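Local coordinates for nucleoporin NUP159 (Saccharomyces cerevisiae, PDB 1XIP), which is a component of the nuclear pore complex whose N-terminal beta-propeller domain functions in mRNA export by tethering the helicase Dbp5 to the pore, at residues A[17-22]-A[303-308]; A[233-236]-A[241-244]; A[282-287]-A[340-345]. One frame throughout, in Å; residues are numbered along the deposited sequence.

Contact 1. Residues A[17-22]-A[303-308]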
# COMPACT_ATOMS: atom_id res chain seq x y z
N PHE A 17 -21.63 -0.64 -8.04
CA PHE A 17 -20.42 -0.17 -7.37
C PHE A 17 -20.21 1.29 -7.67
O PHE A 17 -20.37 1.73 -8.82
CB PHE A 17 -19.20 -0.94 -7.85
CG PHE A 17 -19.00 -2.24 -7.14
CD1 PHE A 17 -19.25 -3.46 -7.80
CD2 PHE A 17 -18.59 -2.27 -5.81
CE1 PHE A 17 -19.09 -4.68 -7.13
CE2 PHE A 17 -18.41 -3.48 -5.14
CZ PHE A 17 -18.66 -4.69 -5.80
N GLY A 18 -19.83 2.03 -6.64
CA GLY A 18 -19.38 3.40 -6.81
C GLY A 18 -18.74 4.00 -5.58
O GLY A 18 -18.94 3.51 -4.46
N PHE A 19 -17.98 5.07 -5.81
CA PHE A 19 -17.43 5.87 -4.73
C PHE A 19 -18.27 7.13 -4.53
O PHE A 19 -18.78 7.70 -5.49
CB PHE A 19 -15.99 6.23 -5.03
CG PHE A 19 -15.06 5.05 -5.04
CD1 PHE A 19 -14.46 4.61 -3.85
CD2 PHE A 19 -14.75 4.40 -6.22
CE1 PHE A 19 -13.57 3.52 -3.85
CE2 PHE A 19 -13.88 3.33 -6.24
CZ PHE A 19 -13.28 2.89 -5.05
N LYS A 20 -18.43 7.53 -3.27
CA LYS A 20 -19.05 8.79 -2.92
C LYS A 20 -17.99 9.67 -2.28
O LYS A 20 -17.45 9.32 -1.22
CB LYS A 20 -20.22 8.57 -1.96
CG LYS A 20 -21.40 9.50 -2.21
CD LYS A 20 -21.32 10.78 -1.36
CE LYS A 20 -22.10 11.94 -2.01
NZ LYS A 20 -23.41 12.25 -1.32
N PHE A 21 -17.67 10.79 -2.93
CA PHE A 21 -16.65 11.71 -2.44
C PHE A 21 -17.13 12.43 -1.20
O PHE A 21 -18.02 13.29 -1.25
CB PHE A 21 -16.30 12.74 -3.50
CG PHE A 21 -15.25 13.72 -3.06
CD1 PHE A 21 -13.90 13.31 -2.91
CD2 PHE A 21 -15.58 15.05 -2.76
CE1 PHE A 21 -12.92 14.23 -2.49
CE2 PHE A 21 -14.60 15.97 -2.34
CZ PHE A 21 -13.28 15.56 -2.22
N LEU A 22 -16.56 12.07 -0.06
CA LEU A 22 -17.02 12.63 1.18
C LEU A 22 -16.35 13.98 1.52
O LEU A 22 -16.99 14.85 2.10
CB LEU A 22 -16.88 11.61 2.31
CG LEU A 22 -18.19 11.04 2.86
CD1 LEU A 22 -19.18 10.74 1.76
CD2 LEU A 22 -17.94 9.79 3.66
N SER A 303 -2.82 8.38 -10.06
CA SER A 303 -3.84 9.16 -9.36
C SER A 303 -5.17 8.43 -9.35
O SER A 303 -6.17 8.97 -8.88
CB SER A 303 -4.02 10.50 -10.02
OG SER A 303 -2.81 10.89 -10.63
N GLU A 304 -5.18 7.21 -9.88
CA GLU A 304 -6.43 6.49 -9.99
C GLU A 304 -6.56 5.41 -8.95
O GLU A 304 -5.57 4.85 -8.48
CB GLU A 304 -6.63 5.95 -11.41
CG GLU A 304 -7.16 7.01 -12.37
CD GLU A 304 -7.14 6.53 -13.81
OE1 GLU A 304 -7.84 5.53 -14.13
OE2 GLU A 304 -6.40 7.14 -14.64
N VAL A 305 -7.81 5.13 -8.57
CA VAL A 305 -8.10 4.10 -7.61
C VAL A 305 -8.94 3.01 -8.30
O VAL A 305 -10.00 3.29 -8.85
CB VAL A 305 -8.83 4.70 -6.37
CG1 VAL A 305 -9.17 3.62 -5.38
CG2 VAL A 305 -7.97 5.79 -5.72
N SER A 306 -8.46 1.78 -8.26
CA SER A 306 -9.12 0.67 -8.93
C SER A 306 -9.87 -0.22 -7.99
O SER A 306 -9.65 -0.18 -6.78
CB SER A 306 -8.10 -0.17 -9.68
OG SER A 306 -7.21 0.67 -10.38
N ILE A 307 -10.77 -1.02 -8.54
CA ILE A 307 -11.50 -2.03 -7.79
C ILE A 307 -11.29 -3.41 -8.42
O ILE A 307 -11.44 -3.58 -9.62
CB ILE A 307 -12.99 -1.69 -7.76
CG1 ILE A 307 -13.22 -0.27 -7.26
CG2 ILE A 307 -13.72 -2.66 -6.87
CD1 ILE A 307 -14.63 0.24 -7.52
N TRP A 308 -10.92 -4.39 -7.59
CA TRP A 308 -10.81 -5.78 -7.99
C TRP A 308 -11.85 -6.59 -7.22
O TRP A 308 -11.86 -6.55 -5.99
CB TRP A 308 -9.41 -6.29 -7.66
CG TRP A 308 -9.24 -7.74 -7.93
CD1 TRP A 308 -9.26 -8.75 -7.02
CD2 TRP A 308 -9.03 -8.36 -9.21
NE1 TRP A 308 -9.08 -9.96 -7.65
CE2 TRP A 308 -8.94 -9.74 -9.00
CE3 TRP A 308 -8.93 -7.87 -10.52
CZ2 TRP A 308 -8.75 -10.64 -10.03
CZ3 TRP A 308 -8.74 -8.77 -11.55
CH2 TRP A 308 -8.65 -10.14 -11.30
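Phe19 and Ile307 approach from opposite directions, and the CE2-CZ part of the ring is met obliquely by CD1 and CG1 of the isoleucine. The closest pair is Phe19 CE2 with Ile307 CD1 at 3.4 Å; one bond on round the ring and one bond back along the isoleucine, Phe19 CZ and Ile307 CG1 are 3.9 Å apart. Val305 adds a looser touch, its CG1 lying 4.2 Å from Phe19 CZ. The torsions explain the reach. In Phe19 the ring carbon CG lies trans to the carbonyl carbon (chi1 -67°), which sends the ring off the strand with its CE2-CZ end leading. Ile307 places its longer branch likewise and keeps it extended (chi2 166°), so that CD1 is carried outward to the ring, while CG2 stays back. Between the two aliphatic residues Ser306 points the other way, and its OG is bonded to Thr267 N. The backbones remain well apart: the nearest CA atoms, of Phe19 and Val305, are 9.9 Å from each other, and no hydrogen bond crosses. Each segment has its own sheet. Strand 18-26 pairs with strand 374-381 through Gly18, Lys20 and Leu22, so that the N-terminal strand is the outermost strand of a blade otherwise built from the C-terminal part of the domain, the velcro closure of beta-propellers; strand 306-308 belongs to the preceding blade. Val378, Leu380 and Ala323 also pack on Phe19, and Val294 on Ile307. With only carbon atoms meeting, and two of the three touching residues buried, the cohesion between the blades here is hydrophobic: it depends on how well the shapes fit and on exclusion of water, with no directed polar bond to fix the angle of the ring.

Contact 2. Residues A[233-236]-A[241-244]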
# COMPACT_ATOMS: atom_id res chain seq x y z
N ASN A 233 9.92 0.46 -15.81
CA ASN A 233 11.24 1.06 -15.81
C ASN A 233 11.73 1.26 -14.40
O ASN A 233 10.94 1.44 -13.47
CB ASN A 233 11.23 2.38 -16.59
CG ASN A 233 10.20 3.37 -16.06
OD1 ASN A 233 9.01 3.08 -15.99
ND2 ASN A 233 10.66 4.55 -15.68
N VAL A 234 13.05 1.20 -14.23
CA VAL A 234 13.67 1.41 -12.92
C VAL A 234 13.96 2.88 -12.71
O VAL A 234 14.63 3.52 -13.54
CB VAL A 234 14.97 0.59 -12.73
CG1 VAL A 234 14.71 -0.61 -11.80
CG2 VAL A 234 15.54 0.13 -14.08
N ILE A 235 13.44 3.43 -11.61
CA ILE A 235 13.59 4.87 -11.35
C ILE A 235 14.71 5.24 -10.34
O ILE A 235 14.96 4.51 -9.38
CB ILE A 235 12.20 5.54 -11.06
CG1 ILE A 235 12.26 7.05 -11.35
CG2 ILE A 235 11.67 5.20 -9.66
CD1 ILE A 235 12.74 7.40 -12.77
N SER A 236 15.39 6.35 -10.60
CA SER A 236 16.53 6.78 -9.78
C SER A 236 16.14 7.70 -8.61
O SER A 236 15.25 8.56 -8.73
CB SER A 236 17.59 7.46 -10.66
OG SER A 236 17.13 8.70 -11.14
N GLU A 241 13.01 15.11 -13.81
CA GLU A 241 11.92 14.78 -14.73
C GLU A 241 11.56 13.28 -14.64
O GLU A 241 12.44 12.45 -14.44
CB GLU A 241 12.32 15.14 -16.17
CG GLU A 241 13.03 16.50 -16.32
CD GLU A 241 14.56 16.41 -16.41
OE1 GLU A 241 15.11 15.27 -16.39
OE2 GLU A 241 15.22 17.48 -16.50
N VAL A 242 10.27 12.95 -14.79
CA VAL A 242 9.83 11.56 -14.62
C VAL A 242 8.58 11.13 -15.41
O VAL A 242 7.56 11.83 -15.47
CB VAL A 242 9.68 11.18 -13.11
CG1 VAL A 242 8.27 11.50 -12.58
CG2 VAL A 242 10.03 9.72 -12.89
N SER A 243 8.70 9.96 -16.02
CA SER A 243 7.63 9.31 -16.77
C SER A 243 7.65 7.84 -16.32
O SER A 243 8.73 7.27 -16.19
CB SER A 243 7.93 9.41 -18.27
OG SER A 243 6.88 8.88 -19.06
N TYR A 244 6.48 7.25 -16.07
CA TYR A 244 6.43 5.80 -15.75
C TYR A 244 5.86 4.97 -16.89
O TYR A 244 4.86 5.33 -17.51
CB TYR A 244 5.64 5.51 -14.46
CG TYR A 244 6.21 6.19 -13.23
CD1 TYR A 244 7.33 5.65 -12.57
CD2 TYR A 244 5.66 7.35 -12.74
CE1 TYR A 244 7.87 6.28 -11.46
CE2 TYR A 244 6.19 7.99 -11.64
CZ TYR A 244 7.29 7.45 -11.00
OH TYR A 244 7.80 8.08 -9.90
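Ile235 and Val242 make the closer of two apolar touches across this loop, their side chains crossing at about a right angle. CD1 of Ile235 lies 3.6 Å from CG2 of Val242, and Ile235 CG1 is 3.8 Å from the same methyl. The other branch of Ile235 turns to the tyrosine: CG2 comes to the rim of the Tyr244 ring, near its plane, 4.3 Å from CE1. At the neighbouring end Asn233 supplies the polar link. Its ND2 gives a weak hydrogen bond to Ser243 O, 3.4 Å long and bent to 139°, while its OD1 lies 3.8 Å from Tyr244 CA and accepts from Asp245 N. With CG set between the backbone N and the carbonyl carbon (chi1 56°), the amide is folded over the opposing chain and can serve both backbone groups. These residues lie in the long connection of a beta hairpin, between the antiparallel strands 226-232 and 246-254 of one propeller blade; neither segment is itself regular strand, and the link lies just beyond the last strand pairs, where Asn233 and Asp245 are also joined through their backbones. An alanine in place of Asn233 would probably leave Asp245 N without its side-chain acceptor and remove the weak bond to Ser243 O, letting the base of the loop move more freely. Further out, Phe37 packs on Ile235. Tyr244 is anchored at its hydroxyl, which is hydrogen-bonded to Ile273 O and to Arg275 N, and Pro269 and Cys301 lie against its side chain.

Contact 3. Residues A[282-287]-A[340-345]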
# COMPACT_ATOMS: atom_id res chain seq x y z
N VAL A 282 -6.42 -2.28 0.10
CA VAL A 282 -7.37 -2.31 1.18
C VAL A 282 -8.35 -3.42 0.83
O VAL A 282 -8.81 -3.52 -0.30
CB VAL A 282 -8.07 -0.96 1.29
CG1 VAL A 282 -9.48 -1.13 1.80
CG2 VAL A 282 -7.28 -0.05 2.18
N THR A 283 -8.64 -4.27 1.81
CA THR A 283 -9.49 -5.43 1.57
C THR A 283 -10.80 -5.28 2.31
O THR A 283 -10.81 -5.06 3.52
CB THR A 283 -8.77 -6.70 2.02
OG1 THR A 283 -7.51 -6.81 1.34
CG2 THR A 283 -9.55 -7.92 1.57
N LEU A 284 -11.91 -5.39 1.58
CA LEU A 284 -13.26 -5.38 2.16
C LEU A 284 -13.95 -6.72 1.89
O LEU A 284 -14.72 -6.84 0.94
CB LEU A 284 -14.09 -4.22 1.60
CG LEU A 284 -13.36 -2.89 1.45
CD1 LEU A 284 -14.19 -1.91 0.68
CD2 LEU A 284 -13.00 -2.34 2.81
N SER A 285 -13.65 -7.71 2.73
CA SER A 285 -14.29 -9.02 2.67
C SER A 285 -15.77 -8.92 3.02
O SER A 285 -16.14 -8.28 4.02
CB SER A 285 -13.59 -10.01 3.61
OG SER A 285 -12.26 -10.27 3.17
N GLY A 286 -16.60 -9.54 2.18
CA GLY A 286 -18.04 -9.51 2.37
C GLY A 286 -18.74 -8.26 1.84
O GLY A 286 -19.87 -7.96 2.27
N LEU A 287 -18.10 -7.52 0.93
CA LEU A 287 -18.83 -6.40 0.32
C LEU A 287 -19.77 -6.89 -0.81
O LEU A 287 -20.72 -6.18 -1.16
CB LEU A 287 -17.91 -5.25 -0.13
CG LEU A 287 -18.60 -3.86 -0.20
CD1 LEU A 287 -19.32 -3.47 1.11
CD2 LEU A 287 -17.62 -2.78 -0.61
N VAL A 340 -3.07 4.78 2.93
CA VAL A 340 -4.47 4.41 2.67
C VAL A 340 -4.98 3.64 3.88
O VAL A 340 -4.26 2.86 4.45
CB VAL A 340 -4.60 3.52 1.39
CG1 VAL A 340 -6.02 3.20 1.08
CG2 VAL A 340 -3.96 4.17 0.19
N ALA A 341 -6.21 3.85 4.30
CA ALA A 341 -6.71 3.13 5.47
C ALA A 341 -8.23 3.05 5.48
O ALA A 341 -8.89 3.78 4.74
CB ALA A 341 -6.18 3.75 6.76
N VAL A 342 -8.80 2.16 6.30
CA VAL A 342 -10.24 1.93 6.30
C VAL A 342 -10.92 2.24 7.62
O VAL A 342 -10.51 1.78 8.68
CB VAL A 342 -10.61 0.47 5.89
CG1 VAL A 342 -12.09 0.33 5.66
CG2 VAL A 342 -9.86 0.08 4.61
N ASP A 343 -11.99 3.02 7.52
CA ASP A 343 -12.76 3.48 8.65
C ASP A 343 -14.16 2.88 8.58
O ASP A 343 -14.86 2.99 7.58
CB ASP A 343 -12.79 5.01 8.65
CG ASP A 343 -13.84 5.62 9.59
OD1 ASP A 343 -14.31 4.97 10.55
OD2 ASP A 343 -14.23 6.78 9.44
N VAL A 344 -14.54 2.24 9.67
CA VAL A 344 -15.74 1.42 9.76
C VAL A 344 -16.63 1.90 10.92
O VAL A 344 -17.78 1.52 11.00
CB VAL A 344 -15.31 -0.07 9.94
CG1 VAL A 344 -16.23 -0.83 10.87
CG2 VAL A 344 -15.19 -0.76 8.60
N VAL A 345 -16.10 2.76 11.79
CA VAL A 345 -16.76 3.05 13.08
C VAL A 345 -17.35 4.45 13.32
O VAL A 345 -18.22 4.60 14.18
CB VAL A 345 -15.86 2.69 14.30
CG1 VAL A 345 -15.68 1.16 14.42
CG2 VAL A 345 -14.50 3.42 14.22
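Val282 sets its CG2 against two valines of the facing strand: CG2 lies 3.7 Å from Val340 CG1 and 3.5 Å from Val342 CG2. It fills the dip that Val340 and Val342 leave between them, above Ala341, whose methyl points away. The fit is mutual, for Val342 enters between Val282 and Leu284 with its methyls divided: CG2 meets Val282, and CG1 lies 4.0 Å from Leu284 CD2. Chi2 of 170° sends CD1 of Leu284 on, anti to CA, and leaves the other branch, CD2, to meet Val342. Strands 282-284 and 340-343 run roughly parallel, 27° apart with axes 7.8 Å from each other at closest approach, but no hydrogen bond joins them; between these segments the contact is made by branched aliphatic side chains. Past it both chains leave, 284-287 through a type II turn and 343-345 through an Asx turn in which Asp343 OD1 accepts from Val345 N. The two are the first, inner strands of adjacent blades, the edge that in a propeller faces the central channel: 279-284 pairs with 292-299 and 337-343 with 365-370, while on its other side Ala341 packs against Leu43 and Ile45 of strand 43-46 in the next blade.

How the contacts relate
Contacts 1 and 3 join the same two neighbouring blades at different depths: 282-287 and 303-308 come from one, 17-22 and 340-345 from the other, where strands 18-26 and 337-343 form opposite edges of the closing sheet. Their centres are 13 Å apart and their nearest atoms about 5 Å. Contact 2 differs, holding together a loop in the blade that precedes, along the chain, the one with 282-287 and 303-308; its centre is 26 Å from that of contact 1 and 31 Å from that of contact 3, with nearest atoms about 9 and 16 Å apart. The region that interacts with Dbp5 spans essentially the whole domain, so none of the three can be singled out for it.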